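Local structure of uncharacterized protein YGR203W (Saccharomyces cerevisiae, 3FS5) at residues L17-W20 and T26-L29; S99-L104 and L118-G123; S130-G133 and S137-A140. The protein dephosphorylates proteins as a single-domain phosphatase related to Cdc25 and built on a rhodanese-like fold. One frame throughout, in Å; residues are numbered along the deposited sequence.

Contact 1: residues L17-W20 and T26-L29; sequences LHRW and TTTL
Trp-20 in helix 14-23 and Thr-26 in the loop that follows bring their CA atoms within 5.0 Å of each other. The methyl of Thr-26 lies over one face of the indole: CG2 sits 3.6 Å from the centroid of the six-membered ring of Trp-20, only 3° from the ring normal, a CH-pi contact. Threonine suits this place because its two branches part company, CG2 to the ring and OG1 to a hydrogen bond with the backbone N of Glu-31 farther along the loop. The segments belong to the rhodanese-like alpha/beta fold, in which helix 14-23 packs on a central parallel sheet; Trp-20 touches Asn-85 and Ile-87 of strand 84-88. At the pyrrole end of the indole, CD1 of Trp-20 lies 3.7 Å from CG2 of Thr-27. That same methyl also meets Arg-19, whose extended side chain, with CG turned anti to the backbone N (chi1 -174°), crosses that of Thr-27 at about a right angle. The methyl stands at the guanidinium edge, near its plane, with CG2 of Thr-27 3.4 Å from NE of Arg-19. A long side chain suits this outer edge, its aliphatic part packing while its charge stays exposed.

Contact 2: residues S99-L104 and L118-G123; sequences SAAMLL and LWVLRG
Leu-104 and Leu-118 meet through one methyl each, CD2 of Leu-104 standing 3.7 Å from CD2 of Leu-118. The other methyl of Leu-118 reaches the helix backbone, with CD1 of Leu-118 3.5 Å from the carbonyl O of Ala-101. The branched end of one leucine thus touches both a side chain and a backbone turn. The small side chain of Ala-101 lets the strand come close: CA of Ala-101 is 6.6 Å from CA of Leu-118, and CB of Ala-101 faces CG2 of Val-120 at 4.5 Å, a looser contact. Torsions bring the leucines together, CG of Leu-104 lying anti to its own N (chi1 177°) and CG of Leu-118 anti to its carbonyl carbon (chi1 -56°).

Outside this shell, Phe-88 of strand 84-88 touches both Ala-101 and Leu-104, while Val-86 of the same strand touches Leu-118. Strand 116-121 is fixed by backbone hydrogen bonds to strand 10-12 and to strand 84-88, which flank it in the parallel sheet. Helical segment 99-104 runs nearly antiparallel to strand segment 118-121, at 165°, their axes approaching to 8.7 Å, as expected of helix-on-sheet packing in an alpha/beta rhodanese fold. All four touching residues are buried and their side chains are aliphatic, so shape and the exclusion of water, rather than directed polar bonds, probably hold helix and strand together.

Contact 3: residues S130-G133 and S137-A140; sequences SVYG and SVTA
Thr-139 lies across from the end of helix 124-132 and can be followed outward from its CB, which stands 3.6 Å from the carbonyl O of Tyr-132 and equally near that of Gly-133. From there the hydroxyl turns beside its own backbone N (chi1 -60°), and OG1 of Thr-139 donates a 2.8 Å hydrogen bond to O of Tyr-132. The donor comes from above the carbonyl plane, 58° out of it, with a C=O...donor angle of 119°. OG1 is also hydrogen-bonded to NE1 of Trp-128, one turn back in the helix. The other branch, CG2 of Thr-139, rests 3.5 Å from O of Gly-133. On the preceding residue, CG2 of Val-138 packs on CB of Tyr-132 at 3.8 Å, a beta-branched side chain lying against the base of the tyrosine. This joins helix 124-132 to the short strand 139-140, which pairs with strand 47-48 in a two-stranded antiparallel sheet. In place of Thr-139, a valine would probably leave the carbonyl of Tyr-132 and the indole NH of Trp-128 without their shared hydroxyl. One buried threonine thus provides both polar and apolar contacts, its hydroxyl linking two positions of the helix to the returning chain.

How the contacts relate
Contact 2 is the core member, buried and built from aliphatic side chains, and joins a helix to a strand of the central parallel sheet. Contact 1 is only partly buried: an aromatic face inside gives way to an arginine at the surface. Contact 3 lies farther from the chain centre, yet is buried and adds a side-chain hydrogen bond to its packing. The helix of contact 1 joins the others: Trp-20 meets Trp-119 of contact 2 edge-to-face and Leu-17 packs against Leu-121, while the ring of His-18 stacks on Tyr-132 of contact 3. Contacts 2 and 3 do not touch, although their strand 116-121 and helix 124-132 are consecutive in the chain.

Contact 1: residues L17-W20 and T26-L29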
loop_
_atom_site.group_PDB
_atom_site.type_symbol
_atom_site.label_atom_id
_atom_site.label_comp_id
_atom_site.label_asym_id
_atom_site.label_seq_id
_atom_site.Cartn_x
_atom_site.Cartn_y
_atom_site.Cartn_z
ATOM N N LEU A 17 -7.683 0.926 7.630
ATOM C CA LEU A 17 -7.557 0.111 6.424
ATOM C C LEU A 17 -8.444 -1.119 6.574
ATOM O O LEU A 17 -9.124 -1.526 5.636
ATOM C CB LEU A 17 -6.107 -0.338 6.201
ATOM C CG LEU A 17 -5.901 -1.343 5.058
ATOM C CD1 LEU A 17 -6.451 -0.771 3.752
ATOM C CD2 LEU A 17 -4.416 -1.670 4.920
ATOM N N HIS A 18 -8.437 -1.704 7.765
ATOM C CA HIS A 18 -9.244 -2.886 8.018
ATOM C C HIS A 18 -10.718 -2.580 7.775
ATOM O O HIS A 18 -11.449 -3.402 7.231
ATOM C CB HIS A 18 -9.025 -3.374 9.457
ATOM C CG HIS A 18 -9.920 -4.505 9.850
ATOM N ND1 HIS A 18 -11.160 -4.308 10.416
ATOM C CD2 HIS A 18 -9.778 -5.844 9.710
ATOM C CE1 HIS A 18 -11.744 -5.476 10.608
ATOM N NE2 HIS A 18 -10.927 -6.425 10.188
ATOM N N ARG A 19 -11.150 -1.389 8.171
ATOM C CA ARG A 19 -12.537 -0.991 7.974
ATOM C C ARG A 19 -12.821 -0.894 6.474
ATOM O O ARG A 19 -13.853 -1.371 6.001
ATOM C CB ARG A 19 -12.805 0.353 8.657
ATOM C CG ARG A 19 -14.264 0.778 8.624
ATOM C CD ARG A 19 -14.491 2.080 9.387
ATOM N NE ARG A 19 -15.854 2.578 9.200
ATOM C CZ ARG A 19 -16.935 2.078 9.796
ATOM N NH1 ARG A 19 -18.130 2.606 9.548
ATOM N NH2 ARG A 19 -16.827 1.064 10.648
ATOM N N TRP A 20 -11.899 -0.288 5.726
ATOM C CA TRP A 20 -12.056 -0.163 4.276
ATOM C C TRP A 20 -12.170 -1.537 3.625
ATOM O O TRP A 20 -12.923 -1.726 2.666
ATOM C CB TRP A 20 -10.850 0.549 3.652
ATOM C CG TRP A 20 -10.727 2.007 3.964
ATOM C CD1 TRP A 20 -11.486 2.738 4.834
ATOM C CD2 TRP A 20 -9.771 2.915 3.403
ATOM N NE1 TRP A 20 -11.059 4.046 4.848
ATOM C CE2 TRP A 20 -10.008 4.181 3.979
ATOM C CE3 TRP A 20 -8.736 2.781 2.468
ATOM C CZ2 TRP A 20 -9.248 5.308 3.649
ATOM C CZ3 TRP A 20 -7.980 3.907 2.139
ATOM C CH2 TRP A 20 -8.244 5.151 2.732
ATOM N N THR A 26 -13.482 2.998 0.551
ATOM C CA THR A 26 -13.156 3.941 1.614
ATOM C C THR A 26 -14.445 4.380 2.303
ATOM O O THR A 26 -15.519 4.393 1.700
ATOM C CB THR A 26 -12.425 5.189 1.086
ATOM O OG1 THR A 26 -13.309 5.940 0.248
ATOM C CG2 THR A 26 -11.181 4.786 0.298
ATOM N N THR A 27 -14.321 4.747 3.569
ATOM C CA THR A 27 -15.466 5.160 4.367
ATOM C C THR A 27 -16.074 6.499 3.960
ATOM O O THR A 27 -17.289 6.615 3.819
ATOM C CB THR A 27 -15.078 5.224 5.853
ATOM O OG1 THR A 27 -14.000 6.153 6.023
ATOM C CG2 THR A 27 -14.628 3.858 6.342
ATOM N N THR A 28 -15.227 7.503 3.759
ATOM C CA THR A 28 -15.683 8.842 3.392
ATOM C C THR A 28 -16.318 9.006 2.010
ATOM O O THR A 28 -17.493 9.351 1.903
ATOM C CB THR A 28 -14.528 9.867 3.520
ATOM O OG1 THR A 28 -14.237 10.084 4.907
ATOM C CG2 THR A 28 -14.906 11.195 2.875
ATOM N N LEU A 29 -15.544 8.765 0.957
ATOM C CA LEU A 29 -16.042 8.938 -0.405
ATOM C C LEU A 29 -16.457 7.659 -1.124
ATOM O O LEU A 29 -16.852 7.702 -2.291
ATOM C CB LEU A 29 -14.986 9.669 -1.236
ATOM C CG LEU A 29 -14.509 11.010 -0.663
ATOM C CD1 LEU A 29 -13.296 11.507 -1.438
ATOM C CD2 LEU A 29 -15.643 12.022 -0.722
#

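Contact 2: residues S99-L104 and L118-G123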
loop_
_atom_site.group_PDB
_atom_site.type_symbol
_atom_site.label_atom_id
_atom_site.label_comp_id
_atom_site.label_asym_id
_atom_site.label_seq_id
_atom_site.Cartn_x
_atom_site.Cartn_y
_atom_site.Cartn_z
ATOM N N SER A 99 8.949 7.056 0.683
ATOM C CA SER A 99 9.825 7.194 -0.483
ATOM C C SER A 99 9.206 6.490 -1.690
ATOM O O SER A 99 9.308 6.973 -2.811
ATOM C CB SER A 99 11.215 6.605 -0.211
ATOM O OG SER A 99 11.879 7.345 0.789
ATOM N N ALA A 100 8.557 5.350 -1.464
ATOM C CA ALA A 100 7.921 4.636 -2.570
ATOM C C ALA A 100 6.763 5.481 -3.091
ATOM O O ALA A 100 6.561 5.595 -4.297
ATOM C CB ALA A 100 7.408 3.276 -2.107
ATOM N N ALA A 101 6.010 6.079 -2.174
ATOM C CA ALA A 101 4.882 6.920 -2.557
ATOM C C ALA A 101 5.363 8.118 -3.376
ATOM O O ALA A 101 4.702 8.524 -4.323
ATOM C CB ALA A 101 4.139 7.397 -1.317
ATOM N N MET A 102 6.511 8.683 -3.009
ATOM C CA MET A 102 7.055 9.828 -3.740
ATOM C C MET A 102 7.492 9.435 -5.152
ATOM O O MET A 102 7.396 10.237 -6.086
ATOM C CB MET A 102 8.241 10.443 -2.985
ATOM C CG MET A 102 7.845 11.262 -1.762
ATOM S SD MET A 102 6.656 12.580 -2.148
ATOM C CE MET A 102 7.724 13.836 -2.850
ATOM N N LEU A 103 7.974 8.205 -5.302
ATOM C CA LEU A 103 8.405 7.712 -6.607
ATOM C C LEU A 103 7.223 7.680 -7.562
ATOM O O LEU A 103 7.339 8.095 -8.714
ATOM C CB LEU A 103 8.997 6.303 -6.491
ATOM C CG LEU A 103 10.428 6.167 -5.966
ATOM C CD1 LEU A 103 10.781 4.689 -5.828
ATOM C CD2 LEU A 103 11.393 6.858 -6.927
ATOM N N LEU A 104 6.087 7.183 -7.081
ATOM C CA LEU A 104 4.886 7.120 -7.903
ATOM C C LEU A 104 4.367 8.523 -8.186
ATOM O O LEU A 104 4.015 8.846 -9.319
ATOM C CB LEU A 104 3.791 6.315 -7.211
ATOM C CG LEU A 104 2.470 6.264 -7.991
ATOM C CD1 LEU A 104 2.677 5.490 -9.288
ATOM C CD2 LEU A 104 1.387 5.613 -7.155
ATOM N N LEU A 118 -2.517 9.270 -2.344
ATOM C CA LEU A 118 -1.466 8.391 -1.851
ATOM C C LEU A 118 -1.410 8.288 -0.335
ATOM O O LEU A 118 -1.422 9.301 0.363
ATOM C CB LEU A 118 -0.110 8.861 -2.384
ATOM C CG LEU A 118 -0.008 8.970 -3.906
ATOM C CD1 LEU A 118 1.380 9.476 -4.290
ATOM C CD2 LEU A 118 -0.278 7.611 -4.544
ATOM N N TRP A 119 -1.342 7.053 0.158
ATOM C CA TRP A 119 -1.266 6.793 1.591
ATOM C C TRP A 119 -0.124 5.850 1.954
ATOM O O TRP A 119 0.347 5.062 1.127
ATOM C CB TRP A 119 -2.545 6.128 2.110
ATOM C CG TRP A 119 -3.826 6.828 1.814
ATOM C CD1 TRP A 119 -4.516 6.821 0.636
ATOM C CD2 TRP A 119 -4.600 7.603 2.731
ATOM N NE1 TRP A 119 -5.678 7.544 0.764
ATOM C CE2 TRP A 119 -5.754 8.037 2.041
ATOM C CE3 TRP A 119 -4.431 7.972 4.072
ATOM C CZ2 TRP A 119 -6.738 8.823 2.647
ATOM C CZ3 TRP A 119 -5.410 8.752 4.677
ATOM C CH2 TRP A 119 -6.551 9.169 3.962
ATOM N N VAL A 120 0.297 5.935 3.210
ATOM C CA VAL A 120 1.313 5.050 3.765
ATOM C C VAL A 120 0.662 4.460 5.017
ATOM O O VAL A 120 0.067 5.186 5.819
ATOM C CB VAL A 120 2.591 5.800 4.190
ATOM C CG1 VAL A 120 3.529 4.844 4.932
ATOM C CG2 VAL A 120 3.295 6.375 2.965
ATOM N N LEU A 121 0.757 3.146 5.174
ATOM C CA LEU A 121 0.184 2.476 6.333
ATOM C C LEU A 121 1.153 2.578 7.511
ATOM O O LEU A 121 2.234 1.984 7.488
ATOM C CB LEU A 121 -0.078 1.003 6.002
ATOM C CG LEU A 121 -0.602 0.111 7.129
ATOM C CD1 LEU A 121 -1.989 0.589 7.571
ATOM C CD2 LEU A 121 -0.661 -1.328 6.645
ATOM N N ARG A 122 0.766 3.332 8.539
ATOM C CA ARG A 122 1.625 3.499 9.710
ATOM C C ARG A 122 1.920 2.170 10.395
ATOM O O ARG A 122 1.007 1.401 10.697
ATOM C CB ARG A 122 0.983 4.451 10.734
ATOM C CG ARG A 122 0.944 5.924 10.326
ATOM C CD ARG A 122 0.607 6.804 11.534
ATOM N NE ARG A 122 0.468 8.223 11.202
ATOM C CZ ARG A 122 1.474 9.023 10.849
ATOM N NH1 ARG A 122 1.234 10.296 10.570
ATOM N NH2 ARG A 122 2.716 8.559 10.778
ATOM N N GLY A 123 3.200 1.900 10.627
ATOM C CA GLY A 123 3.575 0.678 11.315
ATOM C C GLY A 123 3.952 -0.509 10.448
ATOM O O GLY A 123 4.511 -1.478 10.953
#

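Contact 3: residues S130-G133 and S137-A140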
loop_
_atom_site.group_PDB
_atom_site.type_symbol
_atom_site.label_atom_id
_atom_site.label_comp_id
_atom_site.label_asym_id
_atom_site.label_seq_id
_atom_site.Cartn_x
_atom_site.Cartn_y
_atom_site.Cartn_z
ATOM N N SER A 130 0.216 -7.767 14.243
ATOM C CA SER A 130 0.041 -7.822 15.690
ATOM C C SER A 130 -1.440 -7.699 16.040
ATOM O O SER A 130 -1.857 -8.056 17.138
ATOM C CB SER A 130 0.827 -6.702 16.378
ATOM O OG SER A 130 0.229 -5.434 16.152
ATOM N N VAL A 131 -2.232 -7.207 15.093
ATOM C CA VAL A 131 -3.661 -7.026 15.316
ATOM C C VAL A 131 -4.534 -7.930 14.453
ATOM O O VAL A 131 -5.500 -8.513 14.942
ATOM C CB VAL A 131 -4.087 -5.560 15.041
ATOM C CG1 VAL A 131 -5.571 -5.385 15.321
ATOM C CG2 VAL A 131 -3.272 -4.612 15.895
ATOM N N TYR A 132 -4.190 -8.050 13.173
ATOM C CA TYR A 132 -4.980 -8.851 12.239
ATOM C C TYR A 132 -4.249 -10.042 11.627
ATOM O O TYR A 132 -4.763 -10.682 10.706
ATOM C CB TYR A 132 -5.494 -7.956 11.109
ATOM C CG TYR A 132 -6.245 -6.730 11.582
ATOM C CD1 TYR A 132 -5.733 -5.451 11.373
ATOM C CD2 TYR A 132 -7.467 -6.851 12.249
ATOM C CE1 TYR A 132 -6.415 -4.321 11.814
ATOM C CE2 TYR A 132 -8.159 -5.726 12.698
ATOM C CZ TYR A 132 -7.628 -4.465 12.476
ATOM O OH TYR A 132 -8.308 -3.349 12.916
ATOM N N GLY A 133 -3.057 -10.335 12.133
ATOM C CA GLY A 133 -2.278 -11.443 11.606
ATOM C C GLY A 133 -3.026 -12.753 11.419
ATOM O O GLY A 133 -2.925 -13.384 10.366
ATOM N N SER A 137 -9.556 -13.340 6.805
ATOM C CA SER A 137 -10.290 -12.508 5.862
ATOM C C SER A 137 -9.521 -11.288 5.364
ATOM O O SER A 137 -9.879 -10.715 4.335
ATOM C CB SER A 137 -11.629 -12.062 6.470
ATOM O OG SER A 137 -11.451 -11.170 7.556
ATOM N N VAL A 138 -8.467 -10.892 6.076
ATOM C CA VAL A 138 -7.686 -9.725 5.667
ATOM C C VAL A 138 -6.179 -9.972 5.540
ATOM O O VAL A 138 -5.457 -9.142 4.990
ATOM C CB VAL A 138 -7.904 -8.531 6.636
ATOM C CG1 VAL A 138 -9.366 -8.103 6.610
ATOM C CG2 VAL A 138 -7.483 -8.911 8.048
ATOM N N THR A 139 -5.711 -11.108 6.044
ATOM C CA THR A 139 -4.290 -11.447 5.981
ATOM C C THR A 139 -4.086 -12.781 5.275
ATOM O O THR A 139 -4.762 -13.761 5.588
ATOM C CB THR A 139 -3.682 -11.537 7.391
ATOM O OG1 THR A 139 -3.836 -10.280 8.051
ATOM C CG2 THR A 139 -2.194 -11.887 7.320
ATOM N N ALA A 140 -3.147 -12.818 4.336
ATOM C CA ALA A 140 -2.864 -14.032 3.574
ATOM C C ALA A 140 -1.440 -14.547 3.766
ATOM O O ALA A 140 -0.507 -13.767 3.959
ATOM C CB ALA A 140 -3.123 -13.779 2.094
#